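Local coordinates for protein sortase (Actinomyces oris, PDB 5UTT) that probably acts as a class E sortase, a cysteine transpeptidase of the kind that joins surface proteins to the cell wall of Gram-positive bacteria, at residues Lys107-Phe112 / Glu177-Ser182; Thr140-Thr145 / Ala167-Trp172; Val34-Gly39 / Glu97-Ile102. All blocks are in the same frame, centred on the assembly; numbering follows the deposited sequence.

How the contacts relate
All three contacts join parts of one sortase barrel. Contact 2 is sheet pairing, between strands 142-150 and 161-174, and backbone hydrogen bonds carry it. Contacts 1 and 3 pack irregular chain against strands. Contact 1 is largely buried and apolar: a tryptophan and a valine of strand 108-120 meet a proline and an arginine. Contact 3 is partly buried and mixes proline packing with a water bridge and a salt bridge. Contact 2 also has a salt bridge, at its more exposed end. Strand 108-120 lies between strands 161-174 and 100-104, so contact 1 touches both others: Val111 makes backbone hydrogen bonds to the bulge at Ala170 and Tyr171, and Ser182 OG is hydrogen-bonded to Glu100 OE1.

Contact 1: residues Lys107-Phe112 / Glu177-Ser182; sequences KTWYVF and EGRPES
Trp109 lays one face of its indole against Arg179 and Pro180. It belongs to strand 108-120 of the sortase beta barrel. Its partners lie in the C-terminal tail that follows the last strand, 161-174. CB barely reaches the tail, with Pro180 CD as its nearest neighbour. Trp109 CG stands anti to the carbonyl carbon (chi1 -68°), 3.7 Å from Pro180 CD. Trp109 CD2 is 3.6 Å from the same Pro180 CD. Pro180 CD sits over the Trp109 five-membered ring in a CH-pi contact, 3.8 Å from the centroid and 20° off the normal. CE3 passes the same carbon at slightly longer range. Trp109 CD1 lies 3.2 Å from Gly178 O. NE1 is equally near this oxygen, but the angle is poor and no hydrogen bond forms. Arg179 CA makes a second CH-pi contact over the same face, 4.0 Å from the centroid of the Trp109 five-membered ring. Arg179 CB lies over this face toward its rim, 3.3 Å from Trp109 NE1, and also meets CE2 and CZ2. The arginine chain runs beside the indole in the same direction. CB does most of the touching; CD only skirts CZ2, and the guanidinium at the end of the extended chain leads away from the strand. Beyond the tail, Trp109 also packs on Ile102 and Ser104 of the neighbouring strand 100-104. Val111, two residues on, points to the same side. Val111 CG2 is 3.6 Å from Pro180 CG, so the proline ring touches the indole through CD and the valine through CG.

Contact 2: residues Thr140-Thr145 / Ala167-Trp172; sequences TDRYIT and AKFAYW
Tyr143 and Lys168 face each other across two antiparallel strands, on the same side of the sheet. They are a non-hydrogen-bonded pair, and their side chains cross obliquely. The lysine CG is anti to the backbone N (chi1 -176°), and the chain beyond is extended. Lys168 CB lies off-centre over one face of the tyrosine ring, 4.3 Å from the Tyr143 centroid, in a CH-pi contact. CD passes near the tyrosine hydroxyl. At the tip, Lys168 NZ forms a salt bridge to Asp141 OD2, 3.0 Å away. The amine approaches from above the carboxylate plane, 61° out of it, and CE packs against the carboxylate as well.

On the other side of the sheet Ile144 faces Ala167, the hydrogen-bonded pair. Ile144 CG2 is 3.7 Å from Ala167 CB, and both side chains pack into the interior on Phe112 and Ile101. Two backbone bonds join this pair: Ile144 N to Ala167 O at 2.9 Å, and Ala167 N to Ile144 O at 3.0 Å. Further along, Phe169 N gives a hydrogen bond to Arg142 O at 2.8 Å. The CB atoms of Arg142 and Phe169 touch. The arginine head turns elsewhere, with NE bonded to Gly71 O. The axes of the short segments 142-145 and 167-172 make an angle of 129°, well short of straight antiparallel. Past this pairing, Ala170 and Tyr171 form a classic beta bulge opposite Val111. This pairing is part of the hairpin of strands 142-150 and 161-174 in the sortase barrel, and Thr145 begins the TLxTC signature that carries the catalytic cysteine in this family.

Contact 3: residues Val34-Gly39 / Glu97-Ile102; sequences VPKWYG and EGDEII
A short 3-10 turn at Pro35-Trp37, just after strand 28-33 of the sortase barrel, rests on the start of strand 100-104. Pro35 and Val34 pack on the strand. Pro35 CD lies 3.2 Å from Glu100 O, and Val34 CG1 approaches the same oxygen more loosely. Pro35 CG is 4.0 Å from Ile102 CD1, and the two side chains cross at about a right angle. Glu100 also crosses the proline ring, while its OE1 is hydrogen-bonded to Ser182 OG in the tail.

Water adds a polar link. One molecule accepts a hydrogen bond from Lys36 N at 3.0 Å and donates one to Glu100 O at 2.9 Å. Lys36 CG is anti to the carbonyl carbon (chi1 -77°), and the chain beyond is extended, which brings NZ to Asp99. Lys36 NZ is 2.7 Å from Asp99 OD2 in a salt bridge, on the syn side and 24° out of the carboxylate plane. CD and CE of the lysine lie close to the same carboxylate. Both charges have a second partner: Lys36 NZ also donates a hydrogen bond to Leu94 O, and Asp99 OD2 accepts from Gln96 N. The salt bridge is thus tied to the loop leading into strand 100-104. Ile102 also shares backbone hydrogen bonding with Val33, so the turn sits beside the seam where strands 28-33 and 100-104 pair and close the sortase beta barrel.

Contact 1: residues Lys107-Phe112 / Glu177-Ser182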
loop_
_atom_site.group_PDB
_atom_site.type_symbol
_atom_site.label_atom_id
_atom_site.label_comp_id
_atom_site.label_asym_id
_atom_site.label_seq_id
_atom_site.Cartn_x
_atom_site.Cartn_y
_atom_site.Cartn_z
ATOM N N LYS A 107 -2.738 -16.434 0.576
ATOM C CA LYS A 107 -1.683 -17.373 0.204
ATOM C C LYS A 107 -0.242 -16.840 0.314
ATOM O O LYS A 107 0.745 -17.605 0.375
ATOM C CB LYS A 107 -1.974 -17.833 -1.241
ATOM C CG LYS A 107 -3.338 -18.493 -1.383
ATOM C CD LYS A 107 -3.667 -19.047 -2.779
ATOM C CE LYS A 107 -5.126 -19.480 -2.822
ATOM N NZ LYS A 107 -5.671 -19.742 -4.178
ATOM N N THR A 108 -0.098 -15.524 0.363
ATOM C CA THR A 108 1.172 -14.877 0.050
ATOM C C THR A 108 1.521 -13.667 0.893
ATOM O O THR A 108 0.645 -12.917 1.245
ATOM C CB THR A 108 1.217 -14.480 -1.456
ATOM O OG1 THR A 108 0.893 -15.634 -2.250
ATOM C CG2 THR A 108 2.619 -13.910 -1.856
ATOM N N TRP A 109 2.788 -13.520 1.271
ATOM C CA TRP A 109 3.296 -12.255 1.816
ATOM C C TRP A 109 4.001 -11.523 0.704
ATOM O O TRP A 109 4.952 -12.072 0.117
ATOM C CB TRP A 109 4.294 -12.498 2.936
ATOM C CG TRP A 109 3.714 -13.086 4.177
ATOM C CD1 TRP A 109 3.708 -14.399 4.530
ATOM C CD2 TRP A 109 3.097 -12.377 5.271
ATOM N NE1 TRP A 109 3.091 -14.571 5.750
ATOM C CE2 TRP A 109 2.721 -13.339 6.232
ATOM C CE3 TRP A 109 2.822 -11.029 5.521
ATOM C CZ2 TRP A 109 2.095 -12.975 7.439
ATOM C CZ3 TRP A 109 2.215 -10.682 6.707
ATOM C CH2 TRP A 109 1.872 -11.649 7.647
ATOM N N TYR A 110 3.569 -10.295 0.397
ATOM C CA TYR A 110 4.297 -9.453 -0.543
ATOM C C TYR A 110 5.043 -8.370 0.211
ATOM O O TYR A 110 4.423 -7.565 0.934
ATOM C CB TYR A 110 3.354 -8.789 -1.517
ATOM C CG TYR A 110 2.548 -9.718 -2.385
ATOM C CD1 TYR A 110 1.319 -10.213 -1.967
ATOM C CD2 TYR A 110 2.963 -10.041 -3.674
ATOM C CE1 TYR A 110 0.563 -11.015 -2.768
ATOM C CE2 TYR A 110 2.205 -10.864 -4.468
ATOM C CZ TYR A 110 1.003 -11.338 -4.032
ATOM O OH TYR A 110 0.256 -12.156 -4.820
ATOM N N VAL A 111 6.365 -8.345 0.031
ATOM C CA VAL A 111 7.175 -7.359 0.730
ATOM C C VAL A 111 7.823 -6.377 -0.263
ATOM O O VAL A 111 8.615 -6.759 -1.180
ATOM C CB VAL A 111 8.254 -7.983 1.657
ATOM C CG1 VAL A 111 9.099 -6.880 2.278
ATOM C CG2 VAL A 111 7.691 -8.913 2.734
ATOM N N PHE A 112 7.495 -5.102 -0.041
ATOM C CA PHE A 112 7.975 -3.960 -0.805
ATOM C C PHE A 112 8.892 -3.109 0.070
ATOM O O PHE A 112 8.733 -3.027 1.310
ATOM C CB PHE A 112 6.804 -3.107 -1.340
ATOM C CG PHE A 112 5.821 -3.856 -2.166
ATOM C CD1 PHE A 112 4.816 -4.652 -1.575
ATOM C CD2 PHE A 112 5.810 -3.725 -3.540
ATOM C CE1 PHE A 112 3.892 -5.319 -2.369
ATOM C CE2 PHE A 112 4.910 -4.408 -4.336
ATOM C CZ PHE A 112 3.938 -5.217 -3.762
ATOM N N GLU A 177 4.252 -21.327 4.590
ATOM C CA GLU A 177 5.641 -21.711 4.834
ATOM C C GLU A 177 6.472 -20.717 5.648
ATOM O O GLU A 177 7.575 -21.039 6.062
ATOM C CB GLU A 177 6.317 -21.967 3.489
ATOM C CG GLU A 177 5.577 -23.061 2.727
ATOM C CD GLU A 177 6.124 -23.340 1.348
ATOM O OE1 GLU A 177 6.995 -22.573 0.885
ATOM O OE2 GLU A 177 5.680 -24.332 0.728
ATOM N N GLY A 178 5.951 -19.522 5.911
ATOM C CA GLY A 178 6.734 -18.552 6.639
ATOM C C GLY A 178 6.182 -17.141 6.523
ATOM O O GLY A 178 5.263 -16.888 5.742
ATOM N N ARG A 179 6.781 -16.237 7.279
ATOM C CA ARG A 179 6.410 -14.838 7.226
ATOM C C ARG A 179 7.646 -13.959 7.483
ATOM O O ARG A 179 8.670 -14.448 7.994
ATOM C CB ARG A 179 5.277 -14.565 8.207
ATOM C CG ARG A 179 5.720 -14.492 9.645
ATOM C CD ARG A 179 4.479 -14.362 10.546
ATOM N NE ARG A 179 4.875 -14.294 11.939
ATOM C CZ ARG A 179 4.100 -14.632 12.984
ATOM N NH1 ARG A 179 2.873 -15.071 12.809
ATOM N NH2 ARG A 179 4.581 -14.533 14.202
ATOM N N PRO A 180 7.581 -12.671 7.098
ATOM C CA PRO A 180 8.728 -11.804 7.315
ATOM C C PRO A 180 9.116 -11.641 8.771
ATOM O O PRO A 180 8.245 -11.576 9.652
ATOM C CB PRO A 180 8.256 -10.463 6.757
ATOM C CG PRO A 180 7.254 -10.830 5.742
ATOM C CD PRO A 180 6.517 -11.966 6.367
ATOM N N GLU A 181 10.406 -11.469 9.005
ATOM C CA GLU A 181 10.920 -11.311 10.367
ATOM C C GLU A 181 10.356 -10.109 11.091
ATOM O O GLU A 181 10.198 -10.169 12.308
ATOM C CB GLU A 181 12.442 -11.219 10.376
ATOM C CG GLU A 181 13.132 -12.571 10.185
ATOM C CD GLU A 181 13.022 -13.504 11.391
ATOM O OE1 GLU A 181 13.335 -13.066 12.528
ATOM O OE2 GLU A 181 12.638 -14.681 11.216
ATOM N N SER A 182 10.061 -9.045 10.345
ATOM C CA SER A 182 9.495 -7.810 10.921
ATOM C C SER A 182 8.073 -7.994 11.450
ATOM O O SER A 182 7.593 -7.175 12.245
ATOM C CB SER A 182 9.464 -6.694 9.884
ATOM O OG SER A 182 8.700 -7.075 8.744
#

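Contact 2: residues Thr140-Thr145 / Ala167-Trp172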
loop_
_atom_site.group_PDB
_atom_site.type_symbol
_atom_site.label_atom_id
_atom_site.label_comp_id
_atom_site.label_asym_id
_atom_site.label_seq_id
_atom_site.Cartn_x
_atom_site.Cartn_y
_atom_site.Cartn_z
ATOM N N THR A 140 8.411 -2.347 -15.932
ATOM C CA THR A 140 9.194 -3.574 -15.716
ATOM C C THR A 140 9.156 -4.128 -14.294
ATOM O O THR A 140 9.200 -5.350 -14.113
ATOM C CB THR A 140 10.661 -3.348 -16.088
ATOM O OG1 THR A 140 10.702 -2.946 -17.455
ATOM C CG2 THR A 140 11.444 -4.597 -15.880
ATOM N N ASP A 141 9.048 -3.227 -13.305
ATOM C CA ASP A 141 9.096 -3.593 -11.900
ATOM C C ASP A 141 7.696 -3.592 -11.285
ATOM O O ASP A 141 6.740 -3.207 -11.925
ATOM C CB ASP A 141 9.987 -2.611 -11.147
ATOM C CG ASP A 141 11.451 -2.755 -11.516
ATOM O OD1 ASP A 141 11.897 -3.905 -11.718
ATOM O OD2 ASP A 141 12.156 -1.723 -11.577
ATOM N N ARG A 142 7.619 -4.112 -10.082
ATOM C CA ARG A 142 6.368 -4.185 -9.350
ATOM C C ARG A 142 6.451 -3.188 -8.201
ATOM O O ARG A 142 7.365 -3.269 -7.360
ATOM C CB ARG A 142 6.209 -5.594 -8.834
ATOM C CG ARG A 142 6.059 -6.657 -9.890
ATOM C CD ARG A 142 6.218 -8.042 -9.291
ATOM N NE ARG A 142 5.893 -9.032 -10.293
ATOM C CZ ARG A 142 6.712 -9.431 -11.261
ATOM N NH1 ARG A 142 7.964 -8.957 -11.342
ATOM N NH2 ARG A 142 6.278 -10.330 -12.142
ATOM N N TYR A 143 5.511 -2.230 -8.165
ATOM C CA TYR A 143 5.458 -1.233 -7.090
ATOM C C TYR A 143 4.158 -1.337 -6.331
ATOM O O TYR A 143 3.150 -1.867 -6.849
ATOM C CB TYR A 143 5.535 0.196 -7.622
ATOM C CG TYR A 143 6.918 0.673 -7.940
ATOM C CD1 TYR A 143 7.655 1.355 -7.000
ATOM C CD2 TYR A 143 7.509 0.370 -9.152
ATOM C CE1 TYR A 143 8.932 1.792 -7.269
ATOM C CE2 TYR A 143 8.787 0.799 -9.445
ATOM C CZ TYR A 143 9.502 1.496 -8.477
ATOM O OH TYR A 143 10.774 1.938 -8.696
ATOM N N ILE A 144 4.209 -0.792 -5.127
ATOM C CA ILE A 144 2.973 -0.403 -4.366
ATOM C C ILE A 144 3.072 1.107 -4.175
ATOM O O ILE A 144 4.172 1.645 -4.039
ATOM C CB ILE A 144 2.779 -1.187 -3.038
ATOM C CG1 ILE A 144 1.363 -0.946 -2.421
ATOM C CG2 ILE A 144 3.793 -0.821 -1.961
ATOM C CD1 ILE A 144 1.009 -1.784 -1.229
ATOM N N THR A 145 1.920 1.781 -4.142
ATOM C CA THR A 145 1.894 3.192 -3.921
ATOM C C THR A 145 0.828 3.428 -2.866
ATOM O O THR A 145 -0.268 2.923 -3.014
ATOM C CB THR A 145 1.544 3.984 -5.191
ATOM O OG1 THR A 145 2.604 3.806 -6.165
ATOM C CG2 THR A 145 1.478 5.457 -4.910
ATOM N N ALA A 167 6.986 2.117 -3.067
ATOM C CA ALA A 167 7.805 0.990 -2.612
ATOM C C ALA A 167 7.939 -0.033 -3.746
ATOM O O ALA A 167 6.970 -0.388 -4.405
ATOM C CB ALA A 167 7.254 0.347 -1.336
ATOM N N LYS A 168 9.186 -0.428 -3.997
ATOM C CA LYS A 168 9.507 -1.424 -5.024
ATOM C C LYS A 168 9.520 -2.847 -4.438
ATOM O O LYS A 168 10.018 -3.068 -3.337
ATOM C CB LYS A 168 10.867 -1.076 -5.632
ATOM C CG LYS A 168 11.270 -1.989 -6.780
ATOM C CD LYS A 168 12.494 -1.440 -7.516
ATOM C CE LYS A 168 13.065 -2.500 -8.425
ATOM N NZ LYS A 168 14.129 -1.995 -9.336
ATOM N N PHE A 169 8.995 -3.802 -5.187
ATOM C CA PHE A 169 8.922 -5.181 -4.732
ATOM C C PHE A 169 10.290 -5.724 -4.349
ATOM O O PHE A 169 11.266 -5.528 -5.122
ATOM C CB PHE A 169 8.242 -6.035 -5.804
ATOM C CG PHE A 169 8.064 -7.480 -5.419
ATOM C CD1 PHE A 169 7.096 -7.879 -4.501
ATOM C CD2 PHE A 169 8.877 -8.436 -5.956
ATOM C CE1 PHE A 169 6.956 -9.208 -4.136
ATOM C CE2 PHE A 169 8.743 -9.749 -5.608
ATOM C CZ PHE A 169 7.793 -10.139 -4.687
ATOM N N ALA A 170 10.391 -6.383 -3.190
ATOM C CA ALA A 170 11.647 -6.935 -2.702
ATOM C C ALA A 170 11.641 -8.453 -2.727
ATOM O O ALA A 170 12.486 -9.065 -3.386
ATOM C CB ALA A 170 11.952 -6.438 -1.291
ATOM N N TYR A 171 10.691 -9.066 -2.040
ATOM C CA TYR A 171 10.559 -10.524 -2.070
ATOM C C TYR A 171 9.150 -10.915 -1.693
ATOM O O TYR A 171 8.354 -10.062 -1.270
ATOM C CB TYR A 171 11.555 -11.165 -1.099
ATOM C CG TYR A 171 11.355 -10.801 0.346
ATOM C CD1 TYR A 171 10.497 -11.557 1.150
ATOM C CD2 TYR A 171 12.005 -9.719 0.911
ATOM C CE1 TYR A 171 10.315 -11.245 2.474
ATOM C CE2 TYR A 171 11.823 -9.399 2.247
ATOM C CZ TYR A 171 10.966 -10.177 3.006
ATOM O OH TYR A 171 10.753 -9.885 4.316
ATOM N N TRP A 172 8.851 -12.196 -1.852
ATOM C CA TRP A 172 7.573 -12.729 -1.386
ATOM C C TRP A 172 7.768 -14.019 -0.619
ATOM O O TRP A 172 8.823 -14.618 -0.646
ATOM C CB TRP A 172 6.601 -12.947 -2.542
ATOM C CG TRP A 172 7.043 -13.991 -3.609
ATOM C CD1 TRP A 172 8.001 -13.830 -4.575
ATOM C CD2 TRP A 172 6.518 -15.314 -3.790
ATOM N NE1 TRP A 172 8.085 -14.975 -5.354
ATOM C CE2 TRP A 172 7.202 -15.902 -4.876
ATOM C CE3 TRP A 172 5.530 -16.063 -3.141
ATOM C CZ2 TRP A 172 6.911 -17.188 -5.322
ATOM C CZ3 TRP A 172 5.263 -17.338 -3.562
ATOM C CH2 TRP A 172 5.947 -17.891 -4.661
#

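Contact 3: residues Val34-Gly39 / Glu97-Ile102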
loop_
_atom_site.group_PDB
_atom_site.type_symbol
_atom_site.label_atom_id
_atom_site.label_comp_id
_atom_site.label_asym_id
_atom_site.label_seq_id
_atom_site.Cartn_x
_atom_site.Cartn_y
_atom_site.Cartn_z
ATOM N N VAL A 34 2.587 -2.348 8.054
ATOM C CA VAL A 34 3.776 -1.504 7.923
ATOM C C VAL A 34 4.533 -1.570 9.258
ATOM O O VAL A 34 4.050 -1.036 10.275
ATOM C CB VAL A 34 3.393 -0.070 7.546
ATOM C CG1 VAL A 34 4.642 0.811 7.478
ATOM C CG2 VAL A 34 2.571 -0.033 6.251
ATOM N N PRO A 35 5.719 -2.173 9.284
ATOM C CA PRO A 35 6.410 -2.334 10.584
ATOM C C PRO A 35 6.684 -1.056 11.389
ATOM O O PRO A 35 6.642 -1.068 12.623
ATOM C CB PRO A 35 7.703 -3.016 10.171
ATOM C CG PRO A 35 7.305 -3.838 8.998
ATOM C CD PRO A 35 6.421 -2.924 8.210
ATOM N N LYS A 36 6.882 0.069 10.716
ATOM C CA LYS A 36 7.003 1.350 11.439
ATOM C C LYS A 36 5.721 1.882 12.093
ATOM O O LYS A 36 5.751 2.946 12.737
ATOM C CB LYS A 36 7.539 2.406 10.516
ATOM C CG LYS A 36 9.042 2.245 10.327
ATOM C CD LYS A 36 9.632 3.571 9.957
ATOM C CE LYS A 36 11.123 3.622 10.184
ATOM N NZ LYS A 36 11.621 4.785 9.410
ATOM N N TRP A 37 4.612 1.226 11.856
ATOM C CA TRP A 37 3.339 1.624 12.426
ATOM C C TRP A 37 2.949 0.728 13.594
ATOM O O TRP A 37 1.874 0.976 14.233
ATOM C CB TRP A 37 2.228 1.654 11.357
ATOM C CG TRP A 37 2.410 2.709 10.301
ATOM C CD1 TRP A 37 3.326 3.738 10.311
ATOM C CD2 TRP A 37 1.660 2.869 9.089
ATOM N NE1 TRP A 37 3.220 4.481 9.194
ATOM C CE2 TRP A 37 2.221 3.984 8.409
ATOM C CE3 TRP A 37 0.601 2.173 8.486
ATOM C CZ2 TRP A 37 1.734 4.430 7.186
ATOM C CZ3 TRP A 37 0.141 2.619 7.262
ATOM C CH2 TRP A 37 0.724 3.733 6.625
ATOM N N TYR A 38 3.790 -0.246 13.944
ATOM C CA TYR A 38 3.576 -1.009 15.174
ATOM C C TYR A 38 3.602 -0.004 16.328
ATOM O O TYR A 38 4.522 0.798 16.451
ATOM C CB TYR A 38 4.578 -2.115 15.372
ATOM C CG TYR A 38 4.286 -3.369 14.591
ATOM C CD1 TYR A 38 3.051 -4.018 14.693
ATOM C CD2 TYR A 38 5.258 -3.937 13.773
ATOM C CE1 TYR A 38 2.789 -5.183 13.998
ATOM C CE2 TYR A 38 5.008 -5.094 13.072
ATOM C CZ TYR A 38 3.794 -5.727 13.192
ATOM O OH TYR A 38 3.603 -6.879 12.488
ATOM N N GLY A 39 2.546 0.005 17.125
ATOM C CA GLY A 39 2.458 0.915 18.261
ATOM C C GLY A 39 1.774 2.223 17.927
ATOM O O GLY A 39 1.455 3.005 18.830
ATOM N N GLU A 97 13.263 5.817 2.908
ATOM C CA GLU A 97 13.851 4.847 2.011
ATOM C C GLU A 97 14.301 3.582 2.739
ATOM O O GLU A 97 15.011 3.624 3.761
ATOM C CB GLU A 97 15.018 5.474 1.290
ATOM C CG GLU A 97 15.571 4.577 0.198
ATOM C CD GLU A 97 16.880 5.077 -0.334
ATOM O OE1 GLU A 97 17.365 6.146 0.121
ATOM O OE2 GLU A 97 17.436 4.372 -1.217
ATOM N N GLY A 98 13.910 2.441 2.196
ATOM C CA GLY A 98 14.240 1.138 2.771
ATOM C C GLY A 98 13.266 0.566 3.785
ATOM O O GLY A 98 13.299 -0.633 4.090
ATOM N N ASP A 99 12.343 1.389 4.271
ATOM C CA ASP A 99 11.314 0.836 5.145
ATOM C C ASP A 99 10.404 -0.147 4.417
ATOM O O ASP A 99 10.093 0.020 3.222
ATOM C CB ASP A 99 10.484 1.981 5.718
ATOM C CG ASP A 99 11.263 2.823 6.706
ATOM O OD1 ASP A 99 12.223 2.311 7.330
ATOM O OD2 ASP A 99 10.906 3.992 6.892
ATOM N N GLU A 100 9.928 -1.163 5.139
ATOM C CA GLU A 100 9.110 -2.182 4.521
ATOM C C GLU A 100 7.648 -1.834 4.480
ATOM O O GLU A 100 7.096 -1.306 5.478
ATOM C CB GLU A 100 9.238 -3.490 5.297
ATOM C CG GLU A 100 10.520 -4.248 4.932
ATOM C CD GLU A 100 10.712 -5.552 5.664
ATOM O OE1 GLU A 100 10.060 -5.769 6.698
ATOM O OE2 GLU A 100 11.529 -6.395 5.180
ATOM N N ILE A 101 7.010 -2.143 3.359
ATOM C CA ILE A 101 5.533 -2.095 3.242
ATOM C C ILE A 101 5.088 -3.507 2.864
ATOM O O ILE A 101 5.524 -4.073 1.833
ATOM C CB ILE A 101 5.084 -1.057 2.210
ATOM C CG1 ILE A 101 5.503 0.356 2.659
ATOM C CG2 ILE A 101 3.588 -1.107 1.947
ATOM C CD1 ILE A 101 5.096 1.425 1.687
ATOM N N ILE A 102 4.255 -4.110 3.685
ATOM C CA ILE A 102 3.996 -5.558 3.572
ATOM C C ILE A 102 2.526 -5.746 3.330
ATOM O O ILE A 102 1.684 -5.180 4.108
ATOM C CB ILE A 102 4.468 -6.342 4.812
ATOM C CG1 ILE A 102 5.975 -6.111 5.037
ATOM C CG2 ILE A 102 4.093 -7.831 4.694
ATOM C CD1 ILE A 102 6.523 -6.734 6.291
HETATM O O HOH W 1 7.975 0.037 7.878
#